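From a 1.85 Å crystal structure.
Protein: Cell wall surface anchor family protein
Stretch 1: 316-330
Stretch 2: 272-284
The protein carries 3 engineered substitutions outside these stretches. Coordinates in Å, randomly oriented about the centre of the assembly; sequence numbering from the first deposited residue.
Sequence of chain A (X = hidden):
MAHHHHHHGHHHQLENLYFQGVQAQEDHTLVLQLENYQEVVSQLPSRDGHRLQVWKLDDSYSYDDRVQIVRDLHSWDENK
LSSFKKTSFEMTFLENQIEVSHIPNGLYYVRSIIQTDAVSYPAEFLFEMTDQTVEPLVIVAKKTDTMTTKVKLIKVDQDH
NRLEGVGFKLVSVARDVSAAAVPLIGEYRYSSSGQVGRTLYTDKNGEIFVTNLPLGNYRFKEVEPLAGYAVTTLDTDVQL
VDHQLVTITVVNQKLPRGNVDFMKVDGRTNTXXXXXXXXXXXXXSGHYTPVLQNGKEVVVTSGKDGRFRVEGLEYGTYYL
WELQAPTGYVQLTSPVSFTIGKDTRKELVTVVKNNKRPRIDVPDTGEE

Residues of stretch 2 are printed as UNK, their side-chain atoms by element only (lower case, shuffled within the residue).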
ATOM      1  N   GLY A 316      17.472 -24.073   2.445  1.00 27.94           N
ATOM      2  CA  GLY A 316      16.130 -24.497   2.823  1.00 27.30           C
ATOM      3  C   GLY A 316      15.877 -25.913   2.390  1.00 26.78           C
ATOM      4  O   GLY A 316      16.791 -26.559   1.920  1.00 25.67           O
ATOM      5  N   THR A 317      14.642 -26.367   2.535  1.00 22.49           N
ATOM      6  CA  THR A 317      14.228 -27.729   2.210  1.00 23.27           C
ATOM      7  C   THR A 317      13.373 -27.727   0.941  1.00 21.96           C
ATOM      8  O   THR A 317      12.492 -26.847   0.772  1.00 21.15           O
ATOM      9  CB  THR A 317      13.467 -28.286   3.385  1.00 27.39           C
ATOM     10  OG1 THR A 317      14.401 -28.418   4.456  1.00 27.23           O
ATOM     11  CG2 THR A 317      12.798 -29.649   3.052  1.00 28.66           C
ATOM     12  N   TYR A 318      13.688 -28.647   0.016  1.00 18.75           N
ATOM     13  CA  TYR A 318      13.040 -28.740  -1.202  1.00 19.22           C
ATOM     14  C   TYR A 318      12.640 -30.201  -1.517  1.00 18.90           C
ATOM     15  O   TYR A 318      12.988 -31.118  -0.774  1.00 21.65           O
ATOM     16  CB  TYR A 318      13.935 -28.254  -2.301  1.00 21.55           C
ATOM     17  CG  TYR A 318      14.377 -26.831  -2.170  1.00 20.73           C
ATOM     18  CD1 TYR A 318      13.659 -25.825  -2.722  1.00 24.47           C
ATOM     19  CD2 TYR A 318      15.479 -26.516  -1.448  1.00 23.23           C
ATOM     20  CE1 TYR A 318      14.013 -24.522  -2.569  1.00 24.81           C
ATOM     21  CE2 TYR A 318      15.910 -25.204  -1.324  1.00 23.28           C
ATOM     22  CZ  TYR A 318      15.167 -24.213  -1.893  1.00 24.99           C
ATOM     23  OH  TYR A 318      15.527 -22.926  -1.872  1.00 22.61           O
ATOM     24  N   TYR A 319      11.972 -30.382  -2.632  1.00 18.97           N
ATOM     25  CA  TYR A 319      11.396 -31.667  -3.078  1.00 18.20           C
ATOM     26  C   TYR A 319      11.470 -31.843  -4.599  1.00 16.45           C
ATOM     27  O   TYR A 319      11.092 -30.934  -5.368  1.00 16.74           O
ATOM     28  CB  TYR A 319       9.966 -31.872  -2.609  1.00 19.84           C
ATOM     29  CG  TYR A 319       9.707 -31.633  -1.148  1.00 21.65           C
ATOM     30  CD1 TYR A 319       9.723 -32.640  -0.239  1.00 20.77           C
ATOM     31  CD2 TYR A 319       9.471 -30.320  -0.692  1.00 25.84           C
ATOM     32  CE1 TYR A 319       9.539 -32.368   1.097  1.00 25.47           C
ATOM     33  CE2 TYR A 319       9.317 -30.047   0.628  1.00 25.35           C
ATOM     34  CZ  TYR A 319       9.308 -31.068   1.497  1.00 24.44           C
ATOM     35  OH  TYR A 319       9.139 -30.749   2.786  1.00 25.15           O
ATOM     36  N   LEU A 320      11.888 -33.050  -5.025  1.00 13.83           N
ATOM     37  CA  LEU A 320      11.853 -33.448  -6.397  1.00 13.49           C
ATOM     38  C   LEU A 320      10.499 -34.151  -6.561  1.00 15.53           C
ATOM     39  O   LEU A 320      10.341 -35.273  -6.035  1.00 18.57           O
ATOM     40  CB  LEU A 320      12.950 -34.453  -6.784  1.00 13.36           C
ATOM     41  CG  LEU A 320      14.411 -33.903  -6.638  1.00 15.23           C
ATOM     42  CD1 LEU A 320      15.412 -34.957  -7.082  1.00 16.50           C
ATOM     43  CD2 LEU A 320      14.583 -32.716  -7.526  1.00 17.73           C
ATOM     44  N   TRP A 321       9.576 -33.455  -7.194  1.00 15.65           N
ATOM     45  CA  TRP A 321       8.219 -33.997  -7.487  1.00 16.13           C
ATOM     46  C   TRP A 321       8.324 -34.708  -8.799  1.00 16.62           C
ATOM     47  O   TRP A 321       8.621 -34.052  -9.842  1.00 17.96           O
ATOM     48  CB  TRP A 321       7.168 -32.877  -7.573  1.00 20.43           C
ATOM     49  CG  TRP A 321       5.805 -33.326  -8.062  1.00 20.96           C
ATOM     50  CD1 TRP A 321       5.390 -33.398  -9.332  1.00 25.87           C
ATOM     51  CD2 TRP A 321       4.730 -33.779  -7.260  1.00 22.13           C
ATOM     52  NE1 TRP A 321       4.087 -33.912  -9.391  1.00 25.07           N
ATOM     53  CE2 TRP A 321       3.653 -34.073  -8.112  1.00 26.08           C
ATOM     54  CE3 TRP A 321       4.539 -33.893  -5.903  1.00 25.61           C
ATOM     55  CZ2 TRP A 321       2.428 -34.589  -7.633  1.00 23.16           C
ATOM     56  CZ3 TRP A 321       3.299 -34.361  -5.438  1.00 24.52           C
ATOM     57  CH2 TRP A 321       2.300 -34.710  -6.286  1.00 25.66           C
ATOM     58  N   GLU A 322       8.116 -36.017  -8.793  1.00 18.83           N
ATOM     59  CA  GLU A 322       8.343 -36.842 -10.049  1.00 20.20           C
ATOM     60  C   GLU A 322       7.222 -36.657 -11.031  1.00 22.80           C
ATOM     61  O   GLU A 322       6.034 -36.920 -10.707  1.00 19.98           O
ATOM     62  CB  GLU A 322       8.518 -38.339  -9.779  1.00 22.55           C
ATOM     63  CG  GLU A 322       8.919 -39.102 -11.064  1.00 21.98           C
ATOM     64  CD  GLU A 322       9.201 -40.575 -10.793  1.00 23.68           C
ATOM     65  OE1 GLU A 322       8.444 -41.180 -10.011  1.00 30.45           O
ATOM     66  OE2 GLU A 322      10.173 -41.087 -11.354  1.00 25.69           O
ATOM     67  N   LEU A 323       7.565 -36.084 -12.193  1.00 18.81           N
ATOM     68  CA  LEU A 323       6.623 -35.957 -13.277  1.00 22.10           C
ATOM     69  C   LEU A 323       6.561 -37.205 -14.179  1.00 23.94           C
ATOM     70  O   LEU A 323       5.510 -37.546 -14.629  1.00 25.26           O
ATOM     71  CB  LEU A 323       7.011 -34.773 -14.152  1.00 19.16           C
ATOM     72  CG  LEU A 323       6.979 -33.401 -13.442  1.00 21.39           C
ATOM     73  CD1 LEU A 323       7.643 -32.283 -14.237  1.00 24.52           C
ATOM     74  CD2 LEU A 323       5.540 -32.997 -13.134  1.00 26.48           C
ATOM     75  N   GLN A 324       7.684 -37.863 -14.415  1.00 19.68           N
ATOM     76  CA  GLN A 324       7.761 -39.015 -15.300  1.00 23.73           C
ATOM     77  C   GLN A 324       8.905 -39.985 -14.850  1.00 21.56           C
ATOM     78  O   GLN A 324      10.073 -39.575 -14.720  1.00 21.96           O
ATOM     79  CB  GLN A 324       8.085 -38.526 -16.722  1.00 24.62           C
ATOM     80  CG  GLN A 324       8.508 -39.599 -17.684  1.00 28.68           C
ATOM     81  CD  GLN A 324       8.683 -39.099 -19.082  1.00 35.04           C
ATOM     82  OE1 GLN A 324       7.697 -38.850 -19.764  1.00 33.57           O
ATOM     83  NE2 GLN A 324       9.961 -38.923 -19.526  1.00 32.49           N
ATOM     84  N   ALA A 325       8.557 -41.252 -14.701  1.00 20.52           N
ATOM     85  CA  ALA A 325       9.557 -42.263 -14.338  1.00 19.59           C
ATOM     86  C   ALA A 325      10.368 -42.695 -15.598  1.00 21.90           C
ATOM     87  O   ALA A 325       9.888 -42.569 -16.717  1.00 23.96           O
ATOM     88  CB  ALA A 325       8.887 -43.460 -13.668  1.00 18.89           C
ATOM     89  N   PRO A 326      11.648 -43.120 -15.419  1.00 21.57           N
ATOM     90  CA  PRO A 326      12.343 -43.808 -16.513  1.00 21.70           C
ATOM     91  C   PRO A 326      11.488 -44.907 -17.058  1.00 22.10           C
ATOM     92  O   PRO A 326      10.771 -45.546 -16.279  1.00 23.43           O
ATOM     93  CB  PRO A 326      13.594 -44.394 -15.830  1.00 22.12           C
ATOM     94  CG  PRO A 326      13.823 -43.544 -14.620  1.00 22.05           C
ATOM     95  CD  PRO A 326      12.420 -43.186 -14.169  1.00 22.26           C
ATOM     96  N   THR A 327      11.544 -45.137 -18.374  1.00 24.62           N
ATOM     97  CA  THR A 327      10.839 -46.263 -19.023  1.00 28.12           C
ATOM     98  C   THR A 327      11.023 -47.598 -18.278  1.00 27.29           C
ATOM     99  O   THR A 327      12.110 -48.046 -18.028  1.00 25.86           O
ATOM    100  CB  THR A 327      11.313 -46.437 -20.478  1.00 29.14           C
ATOM    101  OG1 THR A 327      11.257 -45.171 -21.139  1.00 31.03           O
ATOM    102  CG2 THR A 327      10.417 -47.417 -21.184  1.00 29.91           C
ATOM    103  N   GLY A 328       9.956 -48.247 -17.942  1.00 25.93           N
ATOM    104  CA  GLY A 328      10.076 -49.559 -17.338  1.00 28.18           C
ATOM    105  C   GLY A 328      10.195 -49.501 -15.832  1.00 28.16           C
ATOM    106  O   GLY A 328      10.321 -50.542 -15.151  1.00 28.02           O
ATOM    107  N   TYR A 329      10.088 -48.298 -15.262  1.00 23.90           N
ATOM    108  CA  TYR A 329      10.271 -48.136 -13.792  1.00 24.15           C
ATOM    109  C   TYR A 329       8.975 -47.627 -13.117  1.00 25.07           C
ATOM    110  O   TYR A 329       8.179 -46.981 -13.710  1.00 27.41           O
ATOM    111  CB  TYR A 329      11.523 -47.225 -13.515  1.00 22.98           C
ATOM    112  CG  TYR A 329      12.807 -47.976 -13.751  1.00 20.42           C
ATOM    113  CD1 TYR A 329      13.447 -48.607 -12.714  1.00 20.93           C
ATOM    114  CD2 TYR A 329      13.409 -48.037 -15.047  1.00 21.20           C
ATOM    115  CE1 TYR A 329      14.563 -49.343 -12.948  1.00 24.74           C
ATOM    116  CE2 TYR A 329      14.489 -48.817 -15.287  1.00 20.16           C
ATOM    117  CZ  TYR A 329      15.096 -49.438 -14.286  1.00 26.44           C
ATOM    118  OH  TYR A 329      16.256 -50.162 -14.537  1.00 28.82           O
ATOM    119  N   VAL A 330       8.738 -48.019 -11.881  1.00 25.76           N
ATOM    120  CA  VAL A 330       7.631 -47.553 -11.100  1.00 26.09           C
ATOM    121  C   VAL A 330       7.838 -46.115 -10.591  1.00 21.95           C
ATOM    122  O   VAL A 330       8.965 -45.711 -10.288  1.00 19.06           O
ATOM    123  CB  VAL A 330       7.491 -48.478  -9.863  1.00 30.45           C
ATOM    124  CG1 VAL A 330       6.186 -48.272  -9.224  1.00 35.66           C
ATOM    125  CG2 VAL A 330       7.580 -49.939 -10.263  1.00 36.19           C
ATOM    126  N   UNK A 272      22.937 -46.149 -14.285  1.00 23.47           N
ATOM    127  CA  UNK A 272      22.205 -44.903 -14.477  1.00 20.97           C
ATOM    128  C   UNK A 272      20.991 -45.046 -15.353  1.00 18.89           C
ATOM    129  O   UNK A 272      20.884 -45.978 -16.192  1.00 19.64           O
ATOM    130  o   UNK A 272      23.259 -44.133 -16.436  1.00 24.82           O
ATOM    131  c   UNK A 272      23.121 -43.888 -15.066  1.00 20.30           C
ATOM    132  N   UNK A 273      20.030 -44.121 -15.179  1.00 16.92           N
ATOM    133  CA  UNK A 273      18.780 -44.103 -15.903  1.00 18.93           C
ATOM    134  C   UNK A 273      18.461 -42.726 -16.422  1.00 17.77           C
ATOM    135  O   UNK A 273      18.449 -41.792 -15.660  1.00 18.46           O
ATOM    136  c   UNK A 273      17.658 -45.926 -14.406  1.00 22.34           C
ATOM    137  c   UNK A 273      17.597 -44.619 -15.102  1.00 20.56           C
ATOM    138  c   UNK A 273      16.468 -46.102 -13.488  1.00 21.91           C
ATOM    139  c   UNK A 273      17.608 -47.005 -15.489  1.00 23.85           C
ATOM    140  N   UNK A 274      18.230 -42.625 -17.721  1.00 19.09           N
ATOM    141  CA  UNK A 274      17.863 -41.437 -18.447  1.00 20.19           C
ATOM    142  C   UNK A 274      16.357 -41.282 -18.478  1.00 21.72           C
ATOM    143  O   UNK A 274      15.592 -42.268 -18.461  1.00 18.06           O
ATOM    144  o   UNK A 274      19.092 -41.463 -22.552  1.00 39.62           O
ATOM    145  c   UNK A 274      18.735 -40.373 -22.073  1.00 34.30           C
ATOM    146  c   UNK A 274      18.305 -41.592 -19.893  1.00 23.76           C
ATOM    147  c   UNK A 274      18.212 -40.264 -20.647  1.00 26.57           C
ATOM    148  n   UNK A 274      18.819 -39.246 -22.750  1.00 38.58           N
ATOM    149  N   UNK A 275      15.926 -40.033 -18.500  1.00 21.58           N
ATOM    150  CA  UNK A 275      14.515 -39.699 -18.705  1.00 27.46           C
ATOM    151  C   UNK A 275      13.613 -39.645 -17.460  1.00 26.31           C
ATOM    152  O   UNK A 275      12.364 -39.650 -17.573  1.00 28.28           O
ATOM    153  N   UNK A 276      14.195 -39.601 -16.266  1.00 20.77           N
ATOM    154  CA  UNK A 276      13.363 -39.398 -15.070  1.00 21.24           C
ATOM    155  C   UNK A 276      13.188 -37.894 -14.980  1.00 18.47           C
ATOM    156  O   UNK A 276      14.168 -37.148 -15.016  1.00 25.97           O
ATOM    157  c   UNK A 276      13.970 -39.896 -13.769  1.00 20.63           C
ATOM    158  N   UNK A 277      11.957 -37.454 -14.986  1.00 17.59           N
ATOM    159  CA  UNK A 277      11.675 -36.022 -14.909  1.00 16.96           C
ATOM    160  C   UNK A 277      11.073 -35.614 -13.598  1.00 16.47           C
ATOM    161  O   UNK A 277      10.079 -36.201 -13.136  1.00 21.06           O
ATOM    162  c   UNK A 277      10.370 -33.703 -18.772  1.00 27.50           C
ATOM    163  c   UNK A 277      10.821 -35.524 -16.129  1.00 18.61           C
ATOM    164  s   UNK A 277      10.175 -35.488 -18.837  1.00 32.11           S
ATOM    165  c   UNK A 277      11.320 -35.966 -17.503  1.00 24.08           C
ATOM    166  N   UNK A 278      11.613 -34.541 -13.036  1.00 17.13           N
ATOM    167  CA  UNK A 278      11.119 -33.967 -11.845  1.00 18.93           C
ATOM    168  C   UNK A 278      10.884 -32.468 -11.887  1.00 19.63           C
ATOM    169  O   UNK A 278      11.674 -31.679 -12.514  1.00 19.93           O
ATOM    170  c   UNK A 278      12.043 -34.224 -10.677  1.00 20.56           C
ATOM    171  c   UNK A 278      12.471 -35.655 -10.507  1.00 20.38           C
ATOM    172  c   UNK A 278      13.304 -38.280 -10.088  1.00 17.53           C
ATOM    173  c   UNK A 278      12.249 -37.804  -9.392  1.00 18.72           C
ATOM    174  c   UNK A 278      11.798 -36.491  -9.604  1.00 22.82           C
ATOM    175  c   UNK A 278      13.569 -36.139 -11.165  1.00 19.73           C
ATOM    176  c   UNK A 278      13.986 -37.461 -10.997  1.00 18.30           C
ATOM    177  N   UNK A 279       9.887 -32.035 -11.138  1.00 18.83           N
ATOM    178  CA  UNK A 279       9.732 -30.594 -10.891  1.00 17.67           C
ATOM    179  C   UNK A 279      10.209 -30.266  -9.542  1.00 18.19           C
ATOM    180  O   UNK A 279       9.899 -31.006  -8.575  1.00 17.42           O
ATOM    181  c   UNK A 279       8.256 -30.233 -11.068  1.00 22.29           C
ATOM    182  n   UNK A 279       4.719 -28.512 -13.191  1.00 39.02           N
ATOM    183  c   UNK A 279       7.927 -28.789 -10.941  1.00 25.40           C
ATOM    184  c   UNK A 279       6.172 -28.735 -12.829  1.00 34.98           C
ATOM    185  c   UNK A 279       6.474 -28.541 -11.333  1.00 30.27           C
ATOM    186  N   UNK A 280      11.018 -29.189  -9.419  1.00 17.65           N
ATOM    187  CA  UNK A 280      11.511 -28.857  -8.110  1.00 18.79           C
ATOM    188  C   UNK A 280      10.528 -28.010  -7.326  1.00 18.95           C
ATOM    189  O   UNK A 280      10.073 -27.049  -7.842  1.00 19.40           O
ATOM    190  c   UNK A 280      12.874 -28.109  -8.198  1.00 18.97           C
ATOM    191  c   UNK A 280      13.327 -27.822  -6.805  1.00 21.36           C
ATOM    192  c   UNK A 280      13.926 -28.929  -8.968  1.00 22.65           C
ATOM    193  N   UNK A 281      10.177 -28.385  -6.112  1.00 17.95           N
ATOM    194  CA  UNK A 281       9.144 -27.681  -5.330  1.00 21.09           C
ATOM    195  C   UNK A 281       9.584 -27.388  -3.930  1.00 20.68           C
ATOM    196  O   UNK A 281      10.442 -28.072  -3.384  1.00 22.69           O
ATOM    197  c   UNK A 281       7.931 -28.580  -5.130  1.00 20.80           C
ATOM    198  s   UNK A 281       6.337 -28.519  -7.312  1.00 36.39           S
ATOM    199  c   UNK A 281       5.319 -29.921  -7.577  1.00 31.42           C
ATOM    200  c   UNK A 281       7.564 -29.396  -6.338  1.00 28.85           C
ATOM    201  N   UNK A 282       8.944 -26.388  -3.331  1.00 22.87           N
ATOM    202  CA  UNK A 282       8.993 -26.148  -1.904  1.00 22.64           C
ATOM    203  C   UNK A 282       7.635 -26.419  -1.319  1.00 25.03           C
ATOM    204  O   UNK A 282       6.671 -26.560  -2.042  1.00 23.14           O
ATOM    205  c   UNK A 282       9.993 -22.431  -2.185  1.00 46.85           C
ATOM    206  c   UNK A 282       9.505 -21.116  -2.801  1.00 54.14           C
ATOM    207  n   UNK A 282       8.701 -20.331  -1.821  1.00 57.07           N
ATOM    208  c   UNK A 282       9.535 -24.791  -1.537  1.00 28.69           C
ATOM    209  c   UNK A 282       8.923 -23.546  -2.163  1.00 36.02           C
ATOM    210  N   UNK A 283       7.560 -26.579  -0.025  1.00 23.79           N
ATOM    211  CA  UNK A 283       6.284 -26.724   0.555  1.00 27.46           C
ATOM    212  C   UNK A 283       5.944 -25.484   1.350  1.00 33.54           C
ATOM    213  O   UNK A 283       6.777 -24.978   2.042  1.00 30.53           O
ATOM    214  o   UNK A 283       3.985 -27.053   4.047  1.00 31.43           O
ATOM    215  o   UNK A 283       5.792 -28.331   4.006  1.00 39.25           O
ATOM    216  c   UNK A 283       4.833 -27.809   3.478  1.00 35.27           C
ATOM    217  c   UNK A 283       6.195 -27.929   1.443  1.00 29.99           C
ATOM    218  c   UNK A 283       4.806 -28.109   2.029  1.00 35.68           C
ATOM    219  N   UNK A 284       4.690 -25.063   1.205  1.00 34.60           N
ATOM    220  CA  UNK A 284       4.083 -23.873   1.794  1.00 41.82           C
ATOM    221  C   UNK A 284       2.681 -24.263   2.219  1.00 30.49           C
ATOM    222  O   UNK A 284       1.838 -24.593   1.365  1.00 33.62           O
ATOM    223  o   UNK A 284       3.953 -20.663  -1.051  1.00 62.54           O
ATOM    224  c   UNK A 284       5.004 -22.608  -0.238  1.00 50.95           C
ATOM    225  c   UNK A 284       5.053 -21.190  -0.757  1.00 59.30           C
ATOM    226  c   UNK A 284       3.888 -22.762   0.763  1.00 43.01           C
ATOM    227  o   UNK A 284       6.178 -20.609  -0.830  1.00 63.08           O
TER
HETATM  228  O   HOH W   1      13.536 -43.643 -19.809  1.00 30.71           O
HETATM  229  O   HOH W   2       9.924 -26.548   1.633  1.00 22.23           O
HETATM  230  O   HOH W   3       9.098 -28.413   3.658  1.00 38.99           O

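Position 272 carries one carbon and then one oxygen, out of reach of stretch 1; a lone hydroxyl on an unbranched carbon is Ser272. At position 273 four carbons fork at the second, and the side chain points toward stretch 1. One terminal carbon lies 3.6 Å from the centroid of the Tyr329 ring, over its face, and 3.8 Å from Pro326 CG. The residue is Leu273, and the near-axial approach of CD1 makes a CH-pi contact. Position 274 has three carbons, the third carrying an oxygen and a nitrogen, and points away from stretch 1: an amide, Gln274. Its backbone O accepts from water 1 (2.8 Å), which in turn accepts from Thr327 N (2.9 Å).

Position 275 has no side-chain atoms, and its phi/psi of 87/15 would jam a CB against the preceding carbonyl, as expected for Gly275. Its O accepts a nearly straight hydrogen bond from Gln324 NE2 (3.2 Å). The single carbon at 276, 3.7 Å from Pro326 CD, defines Ala276.

At 277 two carbons, a sulfur and a carbon run unbranched, with the sulfur 3.5 Å from Gln324 NE2; this is Met277. Its N donates to Gln324 O (2.8 Å), while its O receives both Leu323 N (2.7 Å) and Gln324 N (3.2 Å), so one carbonyl serves two successive amides at a beta bulge. Position 278 bears one carbon and a six-carbon ring without a hydroxyl, and one ring carbon lies 3.7 Å from Leu320 CB and 3.5 Å from Glu322 CA: Phe278.

Position 279 has four carbons in a row ending in nitrogen, its CB 3.8 Å from Leu323 CD1: Lys279. Its N donates to Trp321 O (2.7 Å) and its O accepts from Trp321 N (2.8 Å). Position 280 has one carbon carrying two others, one of them 4.1 Å from Leu320 CD2: the beta-branched, all-carbon Val280.

At 281 two carbons, a sulfur and a final carbon again run unbranched, and the final carbon sits over one face of the Trp321 ring, 3.5 Å from Trp321 CG. This is Met281; its N donates to Tyr319 O (2.8 Å) and its O accepts from Tyr319 N (2.9 Å). Position 282 has four carbons and a terminal nitrogen, the end leading away from stretch 1: Lys282. At 283 three carbons end in two oxygens, a carboxylate, and CB lies 3.9 Å from Tyr319 CE2, giving Glu283. Its N reaches Thr317 O through water 2 (2.9 and 2.7 Å). Position 284 has the same carboxylate pattern, beyond reach of stretch 1; Glu284 OE2 forms a salt bridge with Lys282 NZ at 2.7 Å.

The two stretches bury 1085 Å² between them, both sides summed; an antiparallel strand pairing forms much of the contact, and the loops extend it. Paired backbone bonds at Tyr319–Met281 and Trp321–Lys279 set its register, which the bulge shifts by one before Gln324. Leu320, Glu322, Phe278 and Val280 share one face; Tyr319, Trp321, Lys279 and Met281 share the other. Beyond the strands, Leu273 and Ala276 extend the contact by packing against Pro326, with Tyr329 also meeting Leu273.

Stretch 2 (272-284) SLQGAMFKVMKEE
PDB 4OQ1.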